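Local coordinates for putative glycosyl hydrolase (Bacteroides thetaiotaomicron VPI-5482, PDB 3K11), which is a putative hydrolase of glycoside hydrolase family 88 whose substrate and reaction are not established, at residues 89-94 / 402-407; 35-40 / 101-106; 325-330 / 372-377; 75-80 / 393-398; 25-30 / 353-358. All blocks are in the same frame, centred on the assembly; numbering follows the deposited sequence.

Interaction 1. Residues 89-94 / 402-407; sequences SALIAA and PVLWAG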
# COMPACT_ATOMS: atom_id res chain seq x y z
N SER A 89 19.16 19.56 -22.98
CA SER A 89 18.07 20.44 -22.49
C SER A 89 18.33 20.91 -21.07
O SER A 89 18.11 22.09 -20.75
CB SER A 89 16.67 19.77 -22.60
OG SER A 89 16.11 19.91 -23.92
N ALA A 90 18.80 20.00 -20.23
CA ALA A 90 19.16 20.34 -18.84
C ALA A 90 20.18 21.46 -18.75
O ALA A 90 20.05 22.41 -17.94
CB ALA A 90 19.67 19.11 -18.13
N LEU A 91 21.23 21.34 -19.55
CA LEU A 91 22.34 22.32 -19.53
C LEU A 91 21.95 23.67 -20.12
O LEU A 91 22.42 24.72 -19.64
CB LEU A 91 23.55 21.73 -20.25
CG LEU A 91 24.25 20.60 -19.47
CD1 LEU A 91 25.28 19.86 -20.36
CD2 LEU A 91 24.87 21.11 -18.12
N ILE A 92 21.08 23.66 -21.13
CA ILE A 92 20.51 24.92 -21.63
C ILE A 92 19.78 25.61 -20.48
O ILE A 92 19.93 26.81 -20.23
CB ILE A 92 19.58 24.67 -22.82
CG1 ILE A 92 20.36 24.20 -24.05
CG2 ILE A 92 18.74 25.95 -23.19
CD1 ILE A 92 19.47 23.53 -25.11
N ALA A 93 19.00 24.83 -19.74
CA ALA A 93 18.27 25.40 -18.62
C ALA A 93 19.19 25.85 -17.51
O ALA A 93 18.99 26.93 -16.93
CB ALA A 93 17.23 24.39 -18.07
N ALA A 94 20.21 25.04 -17.20
CA ALA A 94 21.15 25.38 -16.13
C ALA A 94 21.90 26.68 -16.44
O ALA A 94 22.15 27.49 -15.53
CB ALA A 94 22.10 24.24 -15.86
N PRO A 402 18.54 14.49 -15.94
CA PRO A 402 17.61 14.83 -14.88
C PRO A 402 18.20 15.44 -13.62
O PRO A 402 17.65 16.37 -13.10
CB PRO A 402 16.90 13.53 -14.62
CG PRO A 402 16.92 12.81 -15.92
CD PRO A 402 18.30 13.15 -16.49
N VAL A 403 19.35 14.95 -13.16
CA VAL A 403 19.98 15.52 -11.99
C VAL A 403 20.40 16.94 -12.30
O VAL A 403 20.24 17.83 -11.46
CB VAL A 403 21.17 14.63 -11.53
CG1 VAL A 403 22.06 15.36 -10.52
CG2 VAL A 403 20.60 13.29 -10.95
N LEU A 404 21.00 17.14 -13.46
CA LEU A 404 21.44 18.50 -13.83
C LEU A 404 20.27 19.47 -13.93
O LEU A 404 20.34 20.61 -13.46
CB LEU A 404 22.19 18.48 -15.18
CG LEU A 404 23.59 17.81 -15.18
CD1 LEU A 404 24.08 17.49 -16.63
CD2 LEU A 404 24.63 18.72 -14.46
N TRP A 405 19.20 19.00 -14.55
CA TRP A 405 18.01 19.83 -14.79
C TRP A 405 17.33 20.13 -13.47
O TRP A 405 16.97 21.27 -13.20
CB TRP A 405 17.06 19.10 -15.74
CG TRP A 405 16.27 19.98 -16.67
CD1 TRP A 405 16.04 21.31 -16.58
CD2 TRP A 405 15.57 19.54 -17.84
NE1 TRP A 405 15.26 21.73 -17.61
CE2 TRP A 405 14.94 20.66 -18.39
CE3 TRP A 405 15.44 18.30 -18.47
CZ2 TRP A 405 14.16 20.57 -19.53
CZ3 TRP A 405 14.68 18.22 -19.61
CH2 TRP A 405 14.02 19.34 -20.11
N ALA A 406 17.18 19.12 -12.63
CA ALA A 406 16.62 19.33 -11.29
C ALA A 406 17.40 20.34 -10.44
O ALA A 406 16.84 21.23 -9.77
CB ALA A 406 16.47 17.97 -10.58
N GLY A 407 18.72 20.21 -10.47
CA GLY A 407 19.60 21.12 -9.75
C GLY A 407 19.44 22.52 -10.26
O GLY A 407 19.29 23.46 -9.49

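Interaction 2. Residues 35-40 / 101-106; sequences DIDRVF and KRYTDY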
# COMPACT_ATOMS: atom_id res chain seq x y z
N ASP A 35 27.15 20.65 -6.44
CA ASP A 35 26.82 19.28 -6.80
C ASP A 35 26.60 19.10 -8.30
O ASP A 35 27.15 18.18 -8.90
CB ASP A 35 25.66 18.79 -5.95
CG ASP A 35 26.08 18.51 -4.50
OD1 ASP A 35 27.28 18.35 -4.20
OD2 ASP A 35 25.20 18.45 -3.62
N ILE A 36 25.84 19.98 -8.93
CA ILE A 36 25.68 19.86 -10.39
C ILE A 36 27.01 20.14 -11.10
O ILE A 36 27.26 19.57 -12.13
CB ILE A 36 24.46 20.64 -10.99
CG1 ILE A 36 24.57 22.16 -10.78
CG2 ILE A 36 23.17 20.07 -10.44
CD1 ILE A 36 23.58 23.02 -11.62
N ASP A 37 27.85 20.99 -10.55
CA ASP A 37 29.19 21.23 -11.13
C ASP A 37 30.05 19.96 -11.10
O ASP A 37 30.80 19.69 -12.03
CB ASP A 37 29.91 22.35 -10.39
CG ASP A 37 29.51 23.76 -10.85
OD1 ASP A 37 28.91 23.92 -11.93
OD2 ASP A 37 29.85 24.71 -10.08
N ARG A 38 29.90 19.14 -10.05
CA ARG A 38 30.62 17.86 -9.95
C ARG A 38 30.14 16.88 -11.02
O ARG A 38 30.96 16.21 -11.68
CB ARG A 38 30.51 17.27 -8.54
CG ARG A 38 31.41 16.07 -8.34
CD ARG A 38 31.63 15.72 -6.87
NE ARG A 38 30.44 15.16 -6.24
CZ ARG A 38 29.56 15.85 -5.51
NH1 ARG A 38 29.68 17.16 -5.32
NH2 ARG A 38 28.52 15.22 -4.99
N VAL A 39 28.83 16.82 -11.23
CA VAL A 39 28.28 15.98 -12.29
C VAL A 39 28.74 16.51 -13.65
O VAL A 39 29.17 15.75 -14.52
CB VAL A 39 26.73 15.93 -12.25
CG1 VAL A 39 26.22 15.18 -13.45
CG2 VAL A 39 26.21 15.31 -10.91
N PHE A 40 28.66 17.82 -13.84
CA PHE A 40 29.03 18.43 -15.11
C PHE A 40 30.50 18.15 -15.44
O PHE A 40 30.83 17.79 -16.58
CB PHE A 40 28.78 19.94 -15.06
CG PHE A 40 29.20 20.65 -16.31
CD1 PHE A 40 28.57 20.39 -17.50
CD2 PHE A 40 30.27 21.55 -16.30
CE1 PHE A 40 28.95 21.00 -18.67
CE2 PHE A 40 30.67 22.17 -17.47
CZ PHE A 40 29.99 21.91 -18.66
N LYS A 101 27.92 30.15 -18.15
CA LYS A 101 27.96 29.91 -19.60
C LYS A 101 28.69 28.65 -19.99
O LYS A 101 28.63 28.24 -21.16
CB LYS A 101 28.62 31.10 -20.29
CG LYS A 101 27.85 32.41 -20.11
N ARG A 102 29.45 28.06 -19.07
CA ARG A 102 30.13 26.80 -19.37
C ARG A 102 29.11 25.74 -19.79
O ARG A 102 29.40 24.88 -20.63
CB ARG A 102 30.91 26.27 -18.17
CG ARG A 102 32.11 27.13 -17.72
CD ARG A 102 32.83 26.40 -16.57
NE ARG A 102 31.86 26.08 -15.52
CZ ARG A 102 31.83 24.96 -14.78
NH1 ARG A 102 32.73 24.00 -14.91
NH2 ARG A 102 30.86 24.81 -13.91
N TYR A 103 27.93 25.78 -19.17
CA TYR A 103 26.90 24.80 -19.46
C TYR A 103 26.44 24.88 -20.92
O TYR A 103 26.35 23.86 -21.60
CB TYR A 103 25.72 24.94 -18.51
CG TYR A 103 26.03 24.76 -17.04
CD1 TYR A 103 26.93 23.83 -16.58
CD2 TYR A 103 25.36 25.50 -16.09
CE1 TYR A 103 27.18 23.67 -15.24
CE2 TYR A 103 25.58 25.32 -14.73
CZ TYR A 103 26.47 24.39 -14.31
OH TYR A 103 26.71 24.21 -12.97
N THR A 104 26.18 26.09 -21.40
CA THR A 104 25.78 26.23 -22.80
C THR A 104 26.99 26.08 -23.74
O THR A 104 26.82 25.60 -24.87
CB THR A 104 24.99 27.48 -23.09
OG1 THR A 104 25.50 28.56 -22.32
CG2 THR A 104 23.48 27.26 -22.80
N ASP A 105 28.19 26.44 -23.29
CA ASP A 105 29.39 26.21 -24.11
C ASP A 105 29.52 24.73 -24.45
O ASP A 105 29.91 24.35 -25.56
CB ASP A 105 30.66 26.60 -23.38
CG ASP A 105 30.85 28.12 -23.24
OD1 ASP A 105 30.07 28.89 -23.85
OD2 ASP A 105 31.77 28.51 -22.48
N TYR A 106 29.22 23.88 -23.48
CA TYR A 106 29.24 22.44 -23.69
C TYR A 106 28.29 22.01 -24.79
O TYR A 106 28.63 21.20 -25.64
CB TYR A 106 28.86 21.73 -22.37
CG TYR A 106 28.74 20.23 -22.47
CD1 TYR A 106 27.52 19.64 -22.80
CD2 TYR A 106 29.82 19.40 -22.19
CE1 TYR A 106 27.39 18.27 -22.87
CE2 TYR A 106 29.69 18.00 -22.26
CZ TYR A 106 28.46 17.46 -22.62
OH TYR A 106 28.28 16.11 -22.71
O HOH W 1 32.03 21.87 -13.09

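Interaction 3. Residues 325-330 / 372-377; sequences ETSATA and EGTCVG. With EDO (1,2-ethanediol), chain T.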
# COMPACT_ATOMS: atom_id res chain seq x y z
N GLU A 325 14.47 4.61 -6.82
CA GLU A 325 15.20 4.88 -8.09
C GLU A 325 15.49 6.34 -8.32
O GLU A 325 14.63 7.22 -8.17
CB GLU A 325 14.37 4.26 -9.22
CG GLU A 325 15.14 3.98 -10.51
CD GLU A 325 15.28 5.21 -11.39
OE1 GLU A 325 14.24 5.93 -11.50
OE2 GLU A 325 16.36 5.43 -12.02
N THR A 326 16.72 6.60 -8.70
CA THR A 326 17.26 7.95 -8.71
C THR A 326 16.80 8.79 -9.89
O THR A 326 16.48 9.97 -9.71
CB THR A 326 18.79 7.88 -8.70
OG1 THR A 326 19.23 7.19 -7.52
CG2 THR A 326 19.42 9.32 -8.76
N SER A 327 16.82 8.22 -11.11
CA SER A 327 16.53 9.06 -12.28
C SER A 327 15.10 9.61 -12.24
O SER A 327 14.87 10.79 -12.47
CB SER A 327 16.81 8.37 -13.60
OG SER A 327 16.01 7.22 -13.82
N ALA A 328 14.14 8.78 -11.90
CA ALA A 328 12.76 9.24 -11.79
C ALA A 328 12.63 10.30 -10.73
O ALA A 328 11.94 11.30 -10.91
CB ALA A 328 11.84 8.07 -11.44
N THR A 329 13.30 10.08 -9.60
CA THR A 329 13.28 11.03 -8.50
C THR A 329 13.76 12.38 -8.96
O THR A 329 13.11 13.41 -8.68
CB THR A 329 14.12 10.51 -7.31
OG1 THR A 329 13.55 9.28 -6.83
CG2 THR A 329 14.15 11.54 -6.18
N ALA A 330 14.86 12.39 -9.72
CA ALA A 330 15.40 13.65 -10.24
C ALA A 330 14.41 14.35 -11.19
O ALA A 330 14.25 15.58 -11.14
CB ALA A 330 16.76 13.41 -10.97
N GLU A 372 24.42 7.50 -8.85
CA GLU A 372 24.12 6.12 -8.42
C GLU A 372 22.63 5.85 -8.29
O GLU A 372 21.83 6.76 -8.07
CB GLU A 372 24.80 5.82 -7.08
CG GLU A 372 26.34 6.00 -7.13
CD GLU A 372 27.09 5.56 -5.86
OE1 GLU A 372 26.47 5.16 -4.83
OE2 GLU A 372 28.35 5.56 -5.93
N GLY A 373 22.27 4.57 -8.35
CA GLY A 373 20.88 4.14 -8.16
C GLY A 373 19.93 4.36 -9.34
O GLY A 373 18.70 4.34 -9.13
N THR A 374 20.47 4.51 -10.55
CA THR A 374 19.66 4.71 -11.74
C THR A 374 19.37 3.38 -12.43
O THR A 374 20.28 2.63 -12.75
CB THR A 374 20.35 5.59 -12.76
OG1 THR A 374 20.55 6.89 -12.18
CG2 THR A 374 19.52 5.73 -14.05
N CYS A 375 18.08 3.14 -12.70
CA CYS A 375 17.59 1.98 -13.45
C CYS A 375 18.13 2.01 -14.89
O CYS A 375 18.09 3.04 -15.56
CB CYS A 375 16.04 2.02 -13.48
SG CYS A 375 15.28 0.71 -14.44
N VAL A 376 18.65 0.89 -15.35
CA VAL A 376 19.19 0.80 -16.71
C VAL A 376 18.07 0.84 -17.78
O VAL A 376 16.89 0.88 -17.46
CB VAL A 376 20.05 -0.49 -16.88
CG1 VAL A 376 21.28 -0.43 -15.94
CG2 VAL A 376 19.17 -1.75 -16.71
N GLY A 377 18.45 0.84 -19.06
CA GLY A 377 17.45 0.88 -20.13
C GLY A 377 16.46 -0.25 -19.88
O GLY A 377 16.88 -1.36 -19.56
C1 EDO T . 26.72 8.45 -3.48
O1 EDO T . 25.80 7.37 -3.17
C2 EDO T . 27.92 8.48 -2.53
O2 EDO T . 28.83 7.37 -2.79

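Interaction 4. Residues 75-80 / 393-398; sequences GAFRLA and NVYAAH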
# COMPACT_ATOMS: atom_id res chain seq x y z
N GLY A 75 33.46 7.68 -25.07
CA GLY A 75 33.55 8.00 -23.63
C GLY A 75 32.50 7.15 -22.95
O GLY A 75 31.96 6.24 -23.56
N ALA A 76 32.17 7.43 -21.69
CA ALA A 76 31.19 6.61 -20.98
C ALA A 76 29.80 6.80 -21.50
O ALA A 76 28.98 5.90 -21.39
CB ALA A 76 31.23 6.89 -19.44
N PHE A 77 29.49 7.97 -22.10
CA PHE A 77 28.14 8.24 -22.55
C PHE A 77 28.09 8.68 -24.01
O PHE A 77 28.96 9.45 -24.44
CB PHE A 77 27.56 9.36 -21.70
CG PHE A 77 27.67 9.08 -20.24
CD1 PHE A 77 26.90 8.07 -19.67
CD2 PHE A 77 28.61 9.75 -19.46
CE1 PHE A 77 27.04 7.75 -18.34
CE2 PHE A 77 28.73 9.46 -18.12
CZ PHE A 77 27.93 8.45 -17.56
N ARG A 78 27.07 8.21 -24.73
CA ARG A 78 26.88 8.52 -26.17
C ARG A 78 26.38 9.94 -26.30
O ARG A 78 25.56 10.40 -25.49
CB ARG A 78 25.88 7.52 -26.80
CG ARG A 78 26.39 6.09 -26.92
CD ARG A 78 25.30 5.01 -27.11
NE ARG A 78 24.49 4.87 -25.88
CZ ARG A 78 23.15 4.91 -25.80
NH1 ARG A 78 22.37 5.03 -26.88
NH2 ARG A 78 22.58 4.81 -24.60
N LEU A 79 26.90 10.67 -27.28
CA LEU A 79 26.53 12.07 -27.51
C LEU A 79 25.13 12.33 -28.04
O LEU A 79 24.61 13.43 -27.85
CB LEU A 79 27.51 12.73 -28.49
CG LEU A 79 28.94 13.06 -28.02
CD1 LEU A 79 29.84 13.62 -29.18
CD2 LEU A 79 28.88 14.10 -26.92
N ALA A 80 24.55 11.36 -28.74
CA ALA A 80 23.26 11.60 -29.40
C ALA A 80 22.23 10.56 -29.07
O ALA A 80 21.28 10.35 -29.84
CB ALA A 80 23.43 11.71 -30.87
N ASN A 393 22.90 1.01 -12.54
CA ASN A 393 24.30 1.13 -12.87
C ASN A 393 24.66 2.60 -13.02
O ASN A 393 23.87 3.37 -13.55
CB ASN A 393 24.62 0.40 -14.18
CG ASN A 393 26.09 0.19 -14.34
OD1 ASN A 393 26.78 1.05 -14.85
ND2 ASN A 393 26.61 -0.91 -13.78
N VAL A 394 25.84 2.98 -12.51
CA VAL A 394 26.36 4.34 -12.67
C VAL A 394 26.45 4.79 -14.10
O VAL A 394 26.35 6.00 -14.38
CB VAL A 394 27.73 4.50 -11.99
CG1 VAL A 394 27.54 4.38 -10.44
CG2 VAL A 394 28.73 3.49 -12.59
N TYR A 395 26.62 3.85 -15.01
CA TYR A 395 26.69 4.22 -16.41
C TYR A 395 25.36 4.28 -17.16
O TYR A 395 25.35 4.53 -18.37
CB TYR A 395 27.64 3.29 -17.16
CG TYR A 395 29.06 3.48 -16.67
CD1 TYR A 395 29.70 4.68 -16.88
CD2 TYR A 395 29.73 2.47 -15.98
CE1 TYR A 395 30.98 4.90 -16.44
CE2 TYR A 395 31.03 2.68 -15.52
CZ TYR A 395 31.64 3.91 -15.77
OH TYR A 395 32.95 4.18 -15.37
N ALA A 396 24.23 4.01 -16.48
CA ALA A 396 22.91 4.27 -17.05
C ALA A 396 22.88 5.76 -17.30
O ALA A 396 22.95 6.56 -16.34
CB ALA A 396 21.83 3.89 -16.08
N ALA A 397 22.73 6.16 -18.56
CA ALA A 397 22.86 7.57 -18.93
C ALA A 397 21.66 8.42 -18.46
O ALA A 397 21.70 9.66 -18.42
CB ALA A 397 23.00 7.70 -20.43
N HIS A 398 20.59 7.75 -18.10
CA HIS A 398 19.32 8.39 -17.78
C HIS A 398 19.38 9.23 -16.55
O HIS A 398 18.48 10.02 -16.33
CB HIS A 398 18.26 7.33 -17.50
CG HIS A 398 18.19 6.27 -18.54
ND1 HIS A 398 19.09 5.24 -18.60
CD2 HIS A 398 17.34 6.11 -19.59
CE1 HIS A 398 18.81 4.50 -19.65
NE2 HIS A 398 17.73 4.97 -20.23

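Interaction 5. Residues 25-30 / 353-358; sequences GDLTPE and VAQLGW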
# COMPACT_ATOMS: atom_id res chain seq x y z
N GLY A 25 16.55 19.22 5.40
CA GLY A 25 16.52 20.58 5.92
C GLY A 25 17.03 21.61 4.93
O GLY A 25 16.79 21.53 3.72
N ASP A 26 17.75 22.56 5.48
CA ASP A 26 18.28 23.68 4.71
C ASP A 26 19.08 23.21 3.52
O ASP A 26 19.80 22.21 3.58
CB ASP A 26 19.19 24.54 5.58
CG ASP A 26 18.44 25.32 6.68
OD1 ASP A 26 17.23 25.59 6.56
OD2 ASP A 26 19.11 25.69 7.66
N LEU A 27 18.97 23.99 2.44
CA LEU A 27 19.65 23.76 1.20
C LEU A 27 19.98 25.17 0.66
O LEU A 27 19.09 26.03 0.62
CB LEU A 27 18.70 23.03 0.28
CG LEU A 27 19.16 22.61 -1.10
CD1 LEU A 27 20.36 21.66 -0.92
CD2 LEU A 27 17.94 21.97 -1.87
N THR A 28 21.22 25.41 0.24
CA THR A 28 21.59 26.69 -0.37
C THR A 28 21.77 26.50 -1.87
O THR A 28 22.09 25.41 -2.32
CB THR A 28 22.92 27.25 0.21
OG1 THR A 28 23.97 26.40 -0.22
CG2 THR A 28 22.86 27.29 1.73
N PRO A 29 21.50 27.54 -2.65
CA PRO A 29 21.78 27.39 -4.07
C PRO A 29 23.26 27.13 -4.36
O PRO A 29 23.56 26.47 -5.33
CB PRO A 29 21.28 28.70 -4.69
CG PRO A 29 21.11 29.64 -3.59
CD PRO A 29 20.90 28.85 -2.34
N GLU A 30 24.16 27.63 -3.51
CA GLU A 30 25.58 27.33 -3.68
C GLU A 30 25.88 25.84 -3.53
O GLU A 30 26.67 25.28 -4.30
CB GLU A 30 26.42 28.14 -2.70
CG GLU A 30 26.40 29.64 -3.00
CD GLU A 30 25.15 30.40 -2.49
OE1 GLU A 30 24.33 29.84 -1.72
OE2 GLU A 30 25.01 31.58 -2.88
N VAL A 353 8.49 19.01 -0.90
CA VAL A 353 8.57 17.78 -1.68
C VAL A 353 9.77 17.82 -2.61
O VAL A 353 10.59 16.92 -2.64
CB VAL A 353 7.29 17.54 -2.48
CG1 VAL A 353 7.39 16.21 -3.28
CG2 VAL A 353 6.07 17.48 -1.52
N ALA A 354 9.88 18.91 -3.36
CA ALA A 354 11.00 19.10 -4.27
C ALA A 354 12.31 19.15 -3.48
O ALA A 354 13.33 18.56 -3.87
CB ALA A 354 10.78 20.38 -5.10
N GLN A 355 12.32 19.91 -2.38
CA GLN A 355 13.53 20.08 -1.60
C GLN A 355 14.05 18.74 -1.03
O GLN A 355 15.25 18.45 -1.10
CB GLN A 355 13.26 21.09 -0.48
CG GLN A 355 14.51 21.45 0.35
CD GLN A 355 14.60 22.90 0.73
OE1 GLN A 355 14.09 23.77 0.03
NE2 GLN A 355 15.34 23.18 1.79
N LEU A 356 13.16 17.94 -0.48
CA LEU A 356 13.50 16.63 0.07
C LEU A 356 13.98 15.74 -1.06
O LEU A 356 14.95 14.97 -0.93
CB LEU A 356 12.29 15.99 0.74
CG LEU A 356 12.49 14.55 1.21
CD1 LEU A 356 13.65 14.43 2.24
CD2 LEU A 356 11.20 13.91 1.73
N GLY A 357 13.27 15.78 -2.19
CA GLY A 357 13.72 15.00 -3.34
C GLY A 357 15.11 15.36 -3.80
O GLY A 357 15.87 14.47 -4.22
N TRP A 358 15.46 16.66 -3.77
CA TRP A 358 16.81 17.09 -4.10
C TRP A 358 17.84 16.54 -3.09
O TRP A 358 18.89 16.06 -3.48
CB TRP A 358 16.95 18.63 -4.25
CG TRP A 358 18.41 18.93 -4.62
CD1 TRP A 358 19.36 19.30 -3.77
CD2 TRP A 358 19.06 18.61 -5.85
NE1 TRP A 358 20.57 19.35 -4.40
CE2 TRP A 358 20.43 18.89 -5.67
CE3 TRP A 358 18.63 18.11 -7.07
CZ2 TRP A 358 21.36 18.77 -6.69
CZ3 TRP A 358 19.57 17.94 -8.09
CH2 TRP A 358 20.92 18.25 -7.88
O HOH W 2 16.53 25.84 2.36

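Interaction 1. Residues 89-94 / 402-407
Trp-405 lays one face of its indole over Ser-89 and Ala-90. The two helices, 82-98 and 400-416, belong to the helical (alpha/alpha)6 barrel expected of glycoside hydrolase family 88. Their short segments run nearly parallel, with axes 8.1 Å apart and a crossing angle of 21°. Ala-90 is small enough to allow this close approach. Its CB lies 3.5 Å from CB of Trp-405 and also touches CB of Leu-404. The backbone of Ala-90 takes part as well. Its CA sits over the five-membered ring of Trp-405, 3.8 Å from the ring centre and 19° off the normal, a CH-pi contact. On the same face, CB of Ser-89 lies 4.1 Å from the centre of the six-membered ring, a second CH-pi contact. The hydroxyl of Ser-89 is bonded elsewhere, to Lys-156 of helix 148-160. Trp-405 also meets the ring of Tyr-334 from helix 326-342.

Leu-404 points toward helix 82-98 from beside Trp-405. Its CG is anti to the carbonyl carbon (chi1 -70°), and its CD1 reaches CD2 of Leu-91 at 4.0 Å. The two leucine side chains cross obliquely. No hydrogen bond joins the segments; apolar packing and the CH-pi contacts hold them. Ala-93, one turn after Ala-90, makes the closest approach: its CB stands 3.3 Å from NE1 of Trp-405.

Interaction 2. Residues 35-40 / 101-106
Phe-40 and Tyr-103 mark the nearest backbone approach, with their CA atoms 8.0 Å apart. The segments of helices 29-45 and 101-128 run roughly parallel, at 26°, with axes 12.0 Å apart. This wide spacing is filled by an aromatic cluster of Phe-40, Tyr-103 and Tyr-106, within the (alpha/alpha)6 barrel fold expected of the family. Phe-40 buries the largest share of the contact. Tyr-103 turns an edge to the face of Phe-40 in a T-shaped pair, with ring centres 5.0 Å apart and planes at 87°. Phe-40 in turn directs its own edge toward the face of Tyr-106 in an offset edge-to-face pair. The hydroxyl of Tyr-106 is held outside the contact, by Thr-47 and Trp-84.

A polar group lies beside the rings. Tyr-103 OH donates a very short hydrogen bond of 2.5 Å to Asp-37 OD1. The same oxygen forms a salt bridge with Arg-102 NH2 at 2.9 Å. OD1 lies at the guanidinium edge, near its plane. Lys-33 pairs with the other oxygen of Asp-37, and Asp-100 is a second partner of Arg-102. The rim of Phe-40 faces the flat side of the guanidinium, with CD2 3.7 Å from Arg-102 NH1. A water finishes the link: it donates to Asp-37 O at 2.7 Å and accepts from Arg-102 NH1 at 2.9 Å.

Interaction 3. Residues 325-330 / 372-377
Glu-325 and Thr-326 tie the start of helix 326-342 to the loop 372-377 by hydrogen bonds. The contact is a helix N-cap that also grips a loop, in the (alpha/alpha)6 barrel fold expected of this family. Glu-325 holds the N-cap position. Its chain is bent at chi2 (-83°), which brings CD round toward the helix start. OE1 accepts from Ala-328 N at 2.9 Å. OE2 has three donors. Ser-327 OG donates to the syn lone pair of OE2 at 2.6 Å, while Ser-327 N comes from above the carboxylate plane. From the loop, Cys-375 N meets OE2 on its anti side at 2.9 Å, nearly straight at 165°. An alanine here would probably leave the amides of Ser-327, Ala-328 and Cys-375 without this carboxylate acceptor and let the loop shift against the helix.

Thr-326 adds two bonds. Its N donates to Gly-373 O at 3.0 Å, from above the carbonyl plane. Its OG1 donates to Glu-372 O at 2.7 Å, in the carbonyl plane on a lone pair. Gly-373 has a positive phi, and a CB there would clash with Thr-326 OG1. Glu-372 OE1 binds a 1,2-ethanediol, probably from the crystallisation liquor. Thr-374 CG2 packs on Ser-327 CB at 3.8 Å.

Arg-266 of helix 265-281 bonds Ser-327 OG and the carbonyls of Cys-375 and Val-376. Strand 313-314 meets the backbone of Glu-325 through Trp-313, and Ala-330 packs on Pro-402 and Val-403 of helix 400-416.

Interaction 4. Residues 75-80 / 393-398
Ala-76 sets its CB against the ring of Tyr-395, 3.6 Å from CE1 and nearly as close to CD1. This joins two loops, one leading into helix 82-98 and the other into helix 400-416, so the contact links the approaches to two helices of the (alpha/alpha)6 barrel expected here. The backbone N of Ala-76 is bonded to Glu-46. Its CB also lies over one face of the next side chain, Phe-77.

Phe-77 covers the most surface. CE1 lies 3.6 Å from Tyr-395 O, which sits at the ring edge near its plane. CZ is 4.2 Å from Tyr-395 CD1, and CD1 is 4.0 Å from Ala-397 CB. Trp-84 stacks on the Phe-77 ring, and Tyr-400 meets it too. Phe-77 also packs on Asp-8 of the second subunit, another copy of this protein.

The partner loop is folded by a type I turn from Asn-393 to Ala-396. Asn-393 OD1 also accepts from Tyr-395 N at 2.8 Å, an Asx turn.

No hydrogen bond crosses between the two loops. The chemistry is apolar, apart from a ring edge facing a carbonyl oxygen. Apolar side-chain packing therefore holds the loops together, while the polar bonds of the two segments run within the turn or to partners outside the pair.

Interaction 5. Residues 25-30 / 353-358
Leu-27 and Gln-355 lie side by side, pointing opposite ways, and join the lead-in to helix 29-45 with helix 347-362. Both helices are part of the (alpha/alpha)6 barrel expected of this family. Gln-355 has CG anti to its backbone N. Its chi2 of 140°, off a staggered value, puts a bend at CD. NE2 donates to Gly-25 O at 2.9 Å, with an N-H...O angle of 160°. The acceptor lies in the amide plane, while the donor stands above the carbonyl plane. Gly-25 has backbone angles at which a CB would jam against the preceding carbonyl O. His-359 gives its oxygen a second donor. A water accepts from Gln-355 NE2 at 3.0 Å and from Leu-27 N at 3.1 Å, and Tyr-428 holds Gln-355 OE1. A leucine in place of Gln-355 would probably cost Gly-25 O one of its donors and leave the hydroxyl of Tyr-428 without this mate.

Leu-27 carries the apolar half. Its CG is anti to the backbone N (chi1 -178°), and it crosses Trp-358 at about a right angle. CD2 lies 3.6 Å from Trp-358 CD1, and CD1 is 3.8 Å from the same atom. CB lies 3.7 Å from Gln-355 NE2.

One glutamine amide thus serves two backbone positions, Gly-25 directly and Leu-27 through water. It ties the lead-in chain to the helix, while Leu-27 packs on the indole.

How the interactions relate
From the N terminus, 25-30 opens interaction 5, and 35-40 opens interaction 2 within it. Segments 75-80 and 89-94 then open interactions 4 and 1. Interaction 2 closes first, at 101-106, so it crosses both. Interaction 3 opens at 325-330. Interaction 5 closes at 353-358, before interaction 3 does at 372-377, so these two cross. Interactions 4 and 1 close last, at 393-398 and 402-407. They cross each other and interaction 5, and both enclose interaction 3. Helix 400-416 is the common neighbour: interaction 1 lies on it, and it touches segments of interactions 2, 3 and 5. Interactions 1, 4 and 5 join early chain to late; interaction 2 stays early, interaction 3 late.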